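Putative protein (Aquifex aeolicus, PDB 1T6T) is of unknown function, but its Toprim domain, of the kind related to ribonuclease M5, suggests a metal-dependent role in nucleic acid processing. Local coordinates at residues Arg20-Leu25 / Lys64-Phe69; Asp53-Leu58 / Glu84-Gln89; Ile78-Lys83 / Val93-Arg98. One frame throughout, in Å; residues are numbered along the deposited sequence.

Interaction 1: Arg20-Leu25 / Lys64-Phe69; sequences REAVIL and KVILLF
Val23 O is gripped twice by the neighbouring strand: Ile66 N gives it a nearly straight hydrogen bond (2.7 Å, 168° at the hydrogen), and Val65 CA adds a CA-H...O contact. Ile66 O is held in the same way, by Leu25 N at 2.8 Å and by Ile24 CA. Val23 N to Lys64 O and Leu68 N to Leu25 O complete the parallel ladder, while a water joins Glu21 O to Lys64 N just before the strands pair. These are the two inner strands of the four-stranded parallel sheet of a Toprim domain, a family in which the conserved acidic residues follow such strands. On one face lie Val23, Leu25, Val65 and Leu67, covered by helices 51-58 and 73-88. Here Leu25, with CG anti to its carbonyl carbon (chi1 -59°), crosses Val65 at about a right angle; Leu25 CG meets Val65 CG1 at 3.2 Å, tighter than normal van der Waals contact. Leu67 runs alongside Leu25, its CD2 3.9 Å from Leu25 CD1. The other face carries Ile24 and Ile66 side by side, Ile24 CG1 4.0 Å from Ile66 CB, under helix 8-18. Lys64, with CG anti to its backbone N (chi1 -164°), lays CB, CG and CD along the Ala22 methyl. Leu25 O, the acceptor of Leu68 N, also sits over the centre of the Phe69 ring, 4.1 Å above its plane.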
loop_
_atom_site.group_PDB
_atom_site.type_symbol
_atom_site.label_atom_id
_atom_site.label_comp_id
_atom_site.label_asym_id
_atom_site.label_seq_id
_atom_site.Cartn_x
_atom_site.Cartn_y
_atom_site.Cartn_z
ATOM N N ARG B 20 -8.906 6.611 21.985
ATOM C CA ARG B 20 -10.296 6.815 22.379
ATOM C C ARG B 20 -10.734 8.210 21.943
ATOM O O ARG B 20 -11.928 8.517 21.925
ATOM C CB ARG B 20 -10.478 6.697 23.895
ATOM C CG ARG B 20 -10.557 5.275 24.434
ATOM C CD ARG B 20 -9.186 4.702 24.700
ATOM N NE ARG B 20 -9.238 3.599 25.659
ATOM C CZ ARG B 20 -9.497 2.334 25.347
ATOM N NH1 ARG B 20 -9.732 1.985 24.088
ATOM N NH2 ARG B 20 -9.516 1.412 26.300
ATOM N N GLU B 21 -9.761 9.049 21.589
ATOM C CA GLU B 21 -10.034 10.423 21.171
ATOM C C GLU B 21 -9.692 10.689 19.705
ATOM O O GLU B 21 -10.095 11.706 19.141
ATOM C CB GLU B 21 -9.233 11.398 22.038
ATOM C CG GLU B 21 -9.370 11.181 23.535
ATOM C CD GLU B 21 -10.778 11.419 24.039
ATOM O OE1 GLU B 21 -11.318 12.523 23.802
ATOM O OE2 GLU B 21 -11.343 10.503 24.677
ATOM N N ALA B 22 -8.936 9.786 19.094
ATOM C CA ALA B 22 -8.538 9.950 17.701
ATOM C C ALA B 22 -8.427 8.602 17.000
ATOM O O ALA B 22 -8.138 7.590 17.634
ATOM C CB ALA B 22 -7.205 10.683 17.626
ATOM N N VAL B 23 -8.654 8.599 15.691
ATOM C CA VAL B 23 -8.568 7.378 14.903
ATOM C C VAL B 23 -7.139 7.188 14.413
ATOM O O VAL B 23 -6.458 8.147 14.052
ATOM C CB VAL B 23 -9.499 7.427 13.669
ATOM C CG1 VAL B 23 -9.400 6.120 12.892
ATOM C CG2 VAL B 23 -10.928 7.653 14.105
ATOM N N ILE B 24 -6.691 5.942 14.412
ATOM C CA ILE B 24 -5.350 5.609 13.958
ATOM C C ILE B 24 -5.434 5.107 12.524
ATOM O O ILE B 24 -6.302 4.293 12.196
ATOM C CB ILE B 24 -4.738 4.492 14.835
ATOM C CG1 ILE B 24 -4.548 5.009 16.264
ATOM C CG2 ILE B 24 -3.425 4.000 14.219
ATOM C CD1 ILE B 24 -4.243 3.925 17.283
ATOM N N LEU B 25 -4.533 5.591 11.675
ATOM C CA LEU B 25 -4.498 5.162 10.281
ATOM C C LEU B 25 -3.217 4.383 10.012
ATOM O O LEU B 25 -2.118 4.845 10.331
ATOM C CB LEU B 25 -4.554 6.364 9.332
ATOM C CG LEU B 25 -5.754 7.308 9.406
ATOM C CD1 LEU B 25 -5.692 8.277 8.225
ATOM C CD2 LEU B 25 -7.054 6.522 9.365
ATOM N N LYS B 64 -9.690 14.276 14.945
ATOM C CA LYS B 64 -8.258 14.027 14.973
ATOM C C LYS B 64 -7.884 12.648 14.446
ATOM O O LYS B 64 -8.589 11.664 14.677
ATOM C CB LYS B 64 -7.743 14.186 16.403
ATOM C CG LYS B 64 -6.237 14.338 16.517
ATOM C CD LYS B 64 -5.775 14.367 17.975
ATOM C CE LYS B 64 -6.477 15.448 18.790
ATOM N NZ LYS B 64 -7.923 15.152 19.030
ATOM N N VAL B 65 -6.764 12.593 13.734
ATOM C CA VAL B 65 -6.275 11.350 13.168
ATOM C C VAL B 65 -4.803 11.133 13.503
ATOM O O VAL B 65 -3.974 12.024 13.324
ATOM C CB VAL B 65 -6.421 11.334 11.632
ATOM C CG1 VAL B 65 -5.821 10.060 11.071
ATOM C CG2 VAL B 65 -7.884 11.449 11.243
ATOM N N ILE B 66 -4.487 9.942 13.996
ATOM C CA ILE B 66 -3.115 9.592 14.320
ATOM C C ILE B 66 -2.546 8.813 13.131
ATOM O O ILE B 66 -3.049 7.743 12.790
ATOM C CB ILE B 66 -3.057 8.712 15.584
ATOM C CG1 ILE B 66 -3.549 9.513 16.798
ATOM C CG2 ILE B 66 -1.637 8.208 15.799
ATOM C CD1 ILE B 66 -3.755 8.673 18.045
ATOM N N LEU B 67 -1.516 9.353 12.489
ATOM C CA LEU B 67 -0.907 8.675 11.346
ATOM C C LEU B 67 0.151 7.695 11.830
ATOM O O LEU B 67 1.074 8.075 12.551
ATOM C CB LEU B 67 -0.268 9.692 10.394
ATOM C CG LEU B 67 -1.206 10.732 9.784
ATOM C CD1 LEU B 67 -0.429 11.588 8.800
ATOM C CD2 LEU B 67 -2.375 10.037 9.087
ATOM N N LEU B 68 0.004 6.431 11.452
ATOM C CA LEU B 68 0.961 5.405 11.857
ATOM C C LEU B 68 1.420 4.537 10.703
ATOM O O LEU B 68 1.248 3.323 10.732
ATOM C CB LEU B 68 0.376 4.492 12.934
ATOM C CG LEU B 68 0.669 4.774 14.406
ATOM C CD1 LEU B 68 0.303 3.531 15.209
ATOM C CD2 LEU B 68 2.145 5.115 14.606
ATOM N N PHE B 69 2.003 5.156 9.688
ATOM C CA PHE B 69 2.503 4.404 8.548
ATOM C C PHE B 69 3.943 4.002 8.827
ATOM O O PHE B 69 4.620 4.624 9.650
ATOM C CB PHE B 69 2.396 5.257 7.291
ATOM C CG PHE B 69 0.987 5.599 6.938
ATOM C CD1 PHE B 69 0.127 4.619 6.448
ATOM C CD2 PHE B 69 0.493 6.879 7.154
ATOM C CE1 PHE B 69 -1.207 4.912 6.185
ATOM C CE2 PHE B 69 -0.841 7.181 6.892
ATOM C CZ PHE B 69 -1.692 6.197 6.409
HETATM O O HOH W 1 -11.230 13.279 17.253
#

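Interaction 2: Asp53-Leu58 / Glu84-Gln89; sequences DVVDML and ELLSSQ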
loop_
_atom_site.group_PDB
_atom_site.type_symbol
_atom_site.label_atom_id
_atom_site.label_comp_id
_atom_site.label_asym_id
_atom_site.label_seq_id
_atom_site.Cartn_x
_atom_site.Cartn_y
_atom_site.Cartn_z
ATOM N N ASP B 53 -12.061 7.659 0.782
ATOM C CA ASP B 53 -12.913 6.784 1.589
ATOM C C ASP B 53 -12.638 7.029 3.071
ATOM O O ASP B 53 -13.551 6.980 3.896
ATOM C CB ASP B 53 -12.665 5.299 1.277
ATOM C CG ASP B 53 -13.188 4.877 -0.092
ATOM O OD1 ASP B 53 -14.090 5.550 -0.634
ATOM O OD2 ASP B 53 -12.707 3.849 -0.619
ATOM N N VAL B 54 -11.377 7.281 3.411
ATOM C CA VAL B 54 -11.002 7.539 4.798
ATOM C C VAL B 54 -11.644 8.845 5.257
ATOM O O VAL B 54 -12.172 8.940 6.363
ATOM C CB VAL B 54 -9.466 7.641 4.946
ATOM C CG1 VAL B 54 -9.096 8.033 6.372
ATOM C CG2 VAL B 54 -8.832 6.311 4.580
ATOM N N VAL B 55 -11.596 9.852 4.392
ATOM C CA VAL B 55 -12.193 11.142 4.704
ATOM C C VAL B 55 -13.690 10.976 4.974
ATOM O O VAL B 55 -14.215 11.465 5.978
ATOM C CB VAL B 55 -12.012 12.132 3.532
ATOM C CG1 VAL B 55 -12.742 13.440 3.830
ATOM C CG2 VAL B 55 -10.530 12.392 3.300
ATOM N N ASP B 56 -14.372 10.280 4.071
ATOM C CA ASP B 56 -15.807 10.070 4.216
ATOM C C ASP B 56 -16.176 9.289 5.474
ATOM O O ASP B 56 -17.218 9.544 6.087
ATOM C CB ASP B 56 -16.369 9.369 2.975
ATOM C CG ASP B 56 -16.240 10.219 1.721
ATOM O OD1 ASP B 56 -16.157 11.461 1.845
ATOM O OD2 ASP B 56 -16.234 9.649 0.609
HETATM N N MSE B 57 -15.322 8.345 5.859
HETATM C CA MSE B 57 -15.547 7.529 7.052
HETATM C C MSE B 57 -15.417 8.337 8.339
HETATM O O MSE B 57 -16.101 8.062 9.325
HETATM C CB MSE B 57 -14.532 6.386 7.113
HETATM C CG MSE B 57 -14.735 5.286 6.102
HETATM SE SE MSE B 57 -13.211 4.084 6.113
HETATM C CE MSE B 57 -13.628 3.067 7.705
ATOM N N LEU B 58 -14.531 9.328 8.324
ATOM C CA LEU B 58 -14.275 10.149 9.502
ATOM C C LEU B 58 -15.115 11.413 9.630
ATOM O O LEU B 58 -15.322 11.914 10.736
ATOM C CB LEU B 58 -12.797 10.539 9.540
ATOM C CG LEU B 58 -11.780 9.395 9.494
ATOM C CD1 LEU B 58 -10.377 9.972 9.406
ATOM C CD2 LEU B 58 -11.930 8.513 10.723
ATOM N N GLU B 84 -1.348 15.619 4.002
ATOM C CA GLU B 84 -1.827 16.720 3.176
ATOM C C GLU B 84 -3.334 16.626 2.935
ATOM O O GLU B 84 -4.052 17.616 3.067
ATOM C CB GLU B 84 -1.072 16.728 1.840
ATOM C CG GLU B 84 -1.490 17.824 0.860
ATOM C CD GLU B 84 -1.481 19.218 1.470
ATOM O OE1 GLU B 84 -0.579 19.520 2.286
ATOM O OE2 GLU B 84 -2.376 20.019 1.114
ATOM N N LEU B 85 -3.817 15.436 2.592
ATOM C CA LEU B 85 -5.238 15.250 2.338
ATOM C C LEU B 85 -6.096 15.534 3.564
ATOM O O LEU B 85 -7.044 16.317 3.499
ATOM C CB LEU B 85 -5.526 13.825 1.850
ATOM C CG LEU B 85 -7.016 13.513 1.642
ATOM C CD1 LEU B 85 -7.616 14.486 0.630
ATOM C CD2 LEU B 85 -7.185 12.079 1.171
ATOM N N LEU B 86 -5.769 14.896 4.681
ATOM C CA LEU B 86 -6.553 15.093 5.890
ATOM C C LEU B 86 -6.541 16.540 6.357
ATOM O O LEU B 86 -7.583 17.082 6.725
ATOM C CB LEU B 86 -6.064 14.148 6.998
ATOM C CG LEU B 86 -6.364 12.668 6.708
ATOM C CD1 LEU B 86 -5.636 11.790 7.701
ATOM C CD2 LEU B 86 -7.870 12.412 6.768
ATOM N N SER B 87 -5.381 17.183 6.331
ATOM C CA SER B 87 -5.332 18.573 6.763
ATOM C C SER B 87 -6.166 19.446 5.814
ATOM O O SER B 87 -6.822 20.391 6.251
ATOM C CB SER B 87 -3.877 19.069 6.828
ATOM O OG SER B 87 -3.258 19.058 5.553
ATOM N N SER B 88 -6.161 19.116 4.523
ATOM C CA SER B 88 -6.921 19.899 3.548
ATOM C C SER B 88 -8.423 19.776 3.786
ATOM O O SER B 88 -9.186 20.668 3.416
ATOM C CB SER B 88 -6.606 19.454 2.114
ATOM O OG SER B 88 -7.277 18.247 1.784
ATOM N N GLN B 89 -8.841 18.674 4.405
ATOM C CA GLN B 89 -10.257 18.439 4.668
ATOM C C GLN B 89 -10.709 18.897 6.052
ATOM O O GLN B 89 -11.853 18.665 6.441
ATOM C CB GLN B 89 -10.587 16.954 4.485
ATOM C CG GLN B 89 -10.188 16.388 3.119
ATOM C CD GLN B 89 -10.853 17.112 1.958
ATOM O OE1 GLN B 89 -12.076 17.242 1.911
ATOM N NE2 GLN B 89 -10.046 17.580 1.011
#
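Val55 buries more surface than any other residue here, pushing both methyls from helix 51-58 toward the last turn of helix 73-88. Its CG1 is anti to the backbone N (chi1 175°) and CG2 beside it. Val55 CG2 meets Leu85 CD2 at 4.0 Å, the two side chains crossing obliquely, and stands 4.4 Å from Leu86 CD2. Leu86, next in buried area, turns the same CD2 to Leu58 CD1, also 4.4 Å away, so one methyl borders both helix 51-58 residues. Gln89 follows at the helix end, crossing Val55 at about a right angle, its CG straddled by Val55 CG1 and CG2, each 4.0 Å away. A bend at chi2 (-59°) carries its amide back to its own segment, where Gln89 NE2 donates to Ser88 OG at 3.0 Å; Ser88 OG in turn donates to a lone pair of Leu85 O. The two helices pack side by side, short axes 10.7 Å apart at 38°, on the Val23, Leu25, Val65 and Leu67 face of the parallel sheet of this Toprim-type alpha/beta domain, and Phe91 touches Val55, Leu58 and Leu86 between them. Close by, Asp53 forms a salt bridge with Arg50 of the second subunit. Across the contact itself only hydrocarbon meets hydrocarbon, at loose van der Waals range, so the helices are joined by burial of apolar surface rather than by directional bonds.

Interaction 3: Ile78-Lys83 / Val93-Arg98; sequences INQKMK and VDENFR
Hydrogen bonding and charge centre on the Glu95 carboxylate, which reaches from the turn after strand 92-94 to helix 73-88. Asn79 ND2 donates to the anti lone pair of Glu95 OE2 at 2.8 Å (154° at the hydrogen), and the oxygen lies in the plane of the amide. The fully extended Lys83 crosses Glu95 at about a right angle and makes a salt bridge, Lys83 NZ to Glu95 OE1 at 2.8 Å, meeting the oxygen from above the carboxylate plane. A water gives Glu95 OE2 a further donor at 2.6 Å from the water oxygen, and itself accepts from Gln80 NE2, whose direct partner is Glu76. The stacking component is Asn79 on Arg98: with CG anti to the backbone N (chi1 -172°), the amide lies over one face of the guanidinium, the planes 15° apart and Asn79 CG 3.6 Å above the guanidinium plane, offset toward its rim. Arg98 is fixed from further sides by Phe69 O, by Asp70 O and by a salt bridge to Glu76; Asp70 is probably the first aspartate of the Toprim DxD motif. Apolar contact is slight: Val93 CG1 meets Lys83 CG at 4.2 Å, and Val93 CG2 rests against the backbone carbonyl of Lys83. A capping bond from Asn96 N to Asp94 OD1, 2.8 Å long, steadies the start of helix 96-101. The contact thus ties the helix of a beta-alpha-beta unit to its second strand and the helix beyond. Three donors on one carboxylate would favour the ionised form of Glu95, whereas Asn79 OD1 is buried with no hydrogen-bond partner, a probable cost of turning the amide nitrogen to Glu95.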
loop_
_atom_site.group_PDB
_atom_site.type_symbol
_atom_site.label_atom_id
_atom_site.label_comp_id
_atom_site.label_asym_id
_atom_site.label_seq_id
_atom_site.Cartn_x
_atom_site.Cartn_y
_atom_site.Cartn_z
ATOM N N ILE B 78 3.148 7.618 1.758
ATOM C CA ILE B 78 1.741 7.533 2.130
ATOM C C ILE B 78 1.454 8.496 3.281
ATOM O O ILE B 78 0.422 9.165 3.303
ATOM C CB ILE B 78 1.356 6.101 2.558
ATOM C CG1 ILE B 78 1.558 5.145 1.384
ATOM C CG2 ILE B 78 -0.100 6.063 3.014
ATOM C CD1 ILE B 78 1.210 3.705 1.700
ATOM N N ASN B 79 2.378 8.567 4.234
ATOM C CA ASN B 79 2.208 9.461 5.368
ATOM C C ASN B 79 2.023 10.895 4.883
ATOM O O ASN B 79 1.106 11.589 5.309
ATOM C CB ASN B 79 3.424 9.406 6.292
ATOM C CG ASN B 79 3.203 10.167 7.585
ATOM O OD1 ASN B 79 2.478 9.711 8.467
ATOM N ND2 ASN B 79 3.815 11.341 7.696
ATOM N N GLN B 80 2.903 11.333 3.987
ATOM C CA GLN B 80 2.836 12.694 3.463
ATOM C C GLN B 80 1.554 12.953 2.694
ATOM O O GLN B 80 0.933 14.008 2.840
ATOM C CB GLN B 80 4.041 12.980 2.566
ATOM C CG GLN B 80 5.359 13.010 3.317
ATOM C CD GLN B 80 5.288 13.880 4.562
ATOM O OE1 GLN B 80 4.928 15.059 4.493
ATOM N NE2 GLN B 80 5.626 13.299 5.710
ATOM N N LYS B 81 1.162 11.987 1.870
ATOM C CA LYS B 81 -0.054 12.100 1.074
ATOM C C LYS B 81 -1.281 12.250 1.970
ATOM O O LYS B 81 -2.113 13.136 1.766
ATOM C CB LYS B 81 -0.212 10.856 0.200
ATOM C CG LYS B 81 -1.509 10.787 -0.588
ATOM C CD LYS B 81 -1.567 11.882 -1.633
ATOM C CE LYS B 81 -2.673 11.627 -2.637
ATOM N NZ LYS B 81 -2.644 12.633 -3.737
HETATM N N MSE B 82 -1.398 11.376 2.965
HETATM C CA MSE B 82 -2.544 11.428 3.860
HETATM C C MSE B 82 -2.498 12.649 4.774
HETATM O O MSE B 82 -3.533 13.202 5.120
HETATM C CB MSE B 82 -2.635 10.140 4.681
HETATM C CG MSE B 82 -2.868 8.897 3.830
HETATM SE SE MSE B 82 -4.465 9.050 2.736
HETATM C CE MSE B 82 -5.689 9.521 4.180
ATOM N N LYS B 83 -1.300 13.077 5.157
ATOM C CA LYS B 83 -1.178 14.258 6.006
ATOM C C LYS B 83 -1.759 15.459 5.254
ATOM O O LYS B 83 -2.568 16.216 5.791
ATOM C CB LYS B 83 0.291 14.519 6.340
ATOM C CG LYS B 83 0.529 15.750 7.189
ATOM C CD LYS B 83 2.018 15.942 7.421
ATOM C CE LYS B 83 2.294 17.197 8.221
ATOM N NZ LYS B 83 3.753 17.330 8.490
ATOM N N VAL B 93 -4.100 16.456 12.332
ATOM C CA VAL B 93 -3.215 15.319 12.110
ATOM C C VAL B 93 -2.156 15.186 13.202
ATOM O O VAL B 93 -1.409 16.123 13.475
ATOM C CB VAL B 93 -2.520 15.447 10.729
ATOM C CG1 VAL B 93 -1.546 14.303 10.515
ATOM C CG2 VAL B 93 -3.573 15.464 9.629
ATOM N N ASP B 94 -2.100 14.012 13.825
ATOM C CA ASP B 94 -1.138 13.748 14.889
ATOM C C ASP B 94 -0.018 12.844 14.375
ATOM O O ASP B 94 -0.260 11.696 14.007
ATOM C CB ASP B 94 -1.839 13.065 16.067
ATOM C CG ASP B 94 -0.935 12.895 17.272
ATOM O OD1 ASP B 94 0.299 13.019 17.127
ATOM O OD2 ASP B 94 -1.463 12.625 18.372
ATOM N N GLU B 95 1.204 13.368 14.347
ATOM C CA GLU B 95 2.361 12.599 13.893
ATOM C C GLU B 95 3.296 12.290 15.058
ATOM O O GLU B 95 4.330 11.653 14.876
ATOM C CB GLU B 95 3.148 13.378 12.833
ATOM C CG GLU B 95 2.479 13.474 11.481
ATOM C CD GLU B 95 3.367 14.161 10.462
ATOM O OE1 GLU B 95 3.515 15.401 10.529
ATOM O OE2 GLU B 95 3.931 13.454 9.601
ATOM N N ASN B 96 2.932 12.744 16.252
ATOM C CA ASN B 96 3.773 12.523 17.423
ATOM C C ASN B 96 4.102 11.065 17.712
ATOM O O ASN B 96 5.229 10.748 18.069
ATOM C CB ASN B 96 3.142 13.151 18.667
ATOM C CG ASN B 96 3.020 14.658 18.559
ATOM O OD1 ASN B 96 3.922 15.330 18.061
ATOM N ND2 ASN B 96 1.907 15.198 19.036
ATOM N N PHE B 97 3.129 10.174 17.568
ATOM C CA PHE B 97 3.381 8.767 17.847
ATOM C C PHE B 97 4.335 8.149 16.845
ATOM O O PHE B 97 5.248 7.406 17.218
ATOM C CB PHE B 97 2.060 7.996 17.887
ATOM C CG PHE B 97 1.273 8.236 19.141
ATOM C CD1 PHE B 97 1.596 7.568 20.318
ATOM C CD2 PHE B 97 0.233 9.159 19.155
ATOM C CE1 PHE B 97 0.892 7.818 21.498
ATOM C CE2 PHE B 97 -0.476 9.417 20.328
ATOM C CZ PHE B 97 -0.144 8.744 21.501
ATOM N N ARG B 98 4.129 8.458 15.572
ATOM C CA ARG B 98 4.991 7.934 14.528
ATOM C C ARG B 98 6.397 8.514 14.678
ATOM O O ARG B 98 7.386 7.792 14.571
ATOM C CB ARG B 98 4.425 8.288 13.149
ATOM C CG ARG B 98 5.249 7.746 11.987
ATOM C CD ARG B 98 4.502 7.905 10.670
ATOM N NE ARG B 98 5.233 7.337 9.537
ATOM C CZ ARG B 98 6.141 7.990 8.822
ATOM N NH1 ARG B 98 6.439 9.248 9.116
ATOM N NH2 ARG B 98 6.745 7.390 7.805
HETATM O O HOH W 2 5.965 14.434 8.353
#

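In the fold
From the N terminus, the chain enters the sheet at residues 20-25, passes through helix 29-36, strand 43-45 and helix 51-58, and returns at 64-69, where interaction 1 closes the longest loop. Interaction 2 opens inside that loop, at 53-58, and closes beyond it at 84-89, so the two cross. Interaction 3 opens at 78-83, before interaction 2 has closed, and ends at 93-98; these also cross, whereas interactions 1 and 3 follow in series, and none nests. Helix 73-88 serves interactions 2 and 3, and Leu86 packs on Leu25 and Val65. Val65 O to Asp94 N joins strand 64-67 to edge strand 92-94, and Phe69 O to Arg98 NE ties the following loop to helix 96-101.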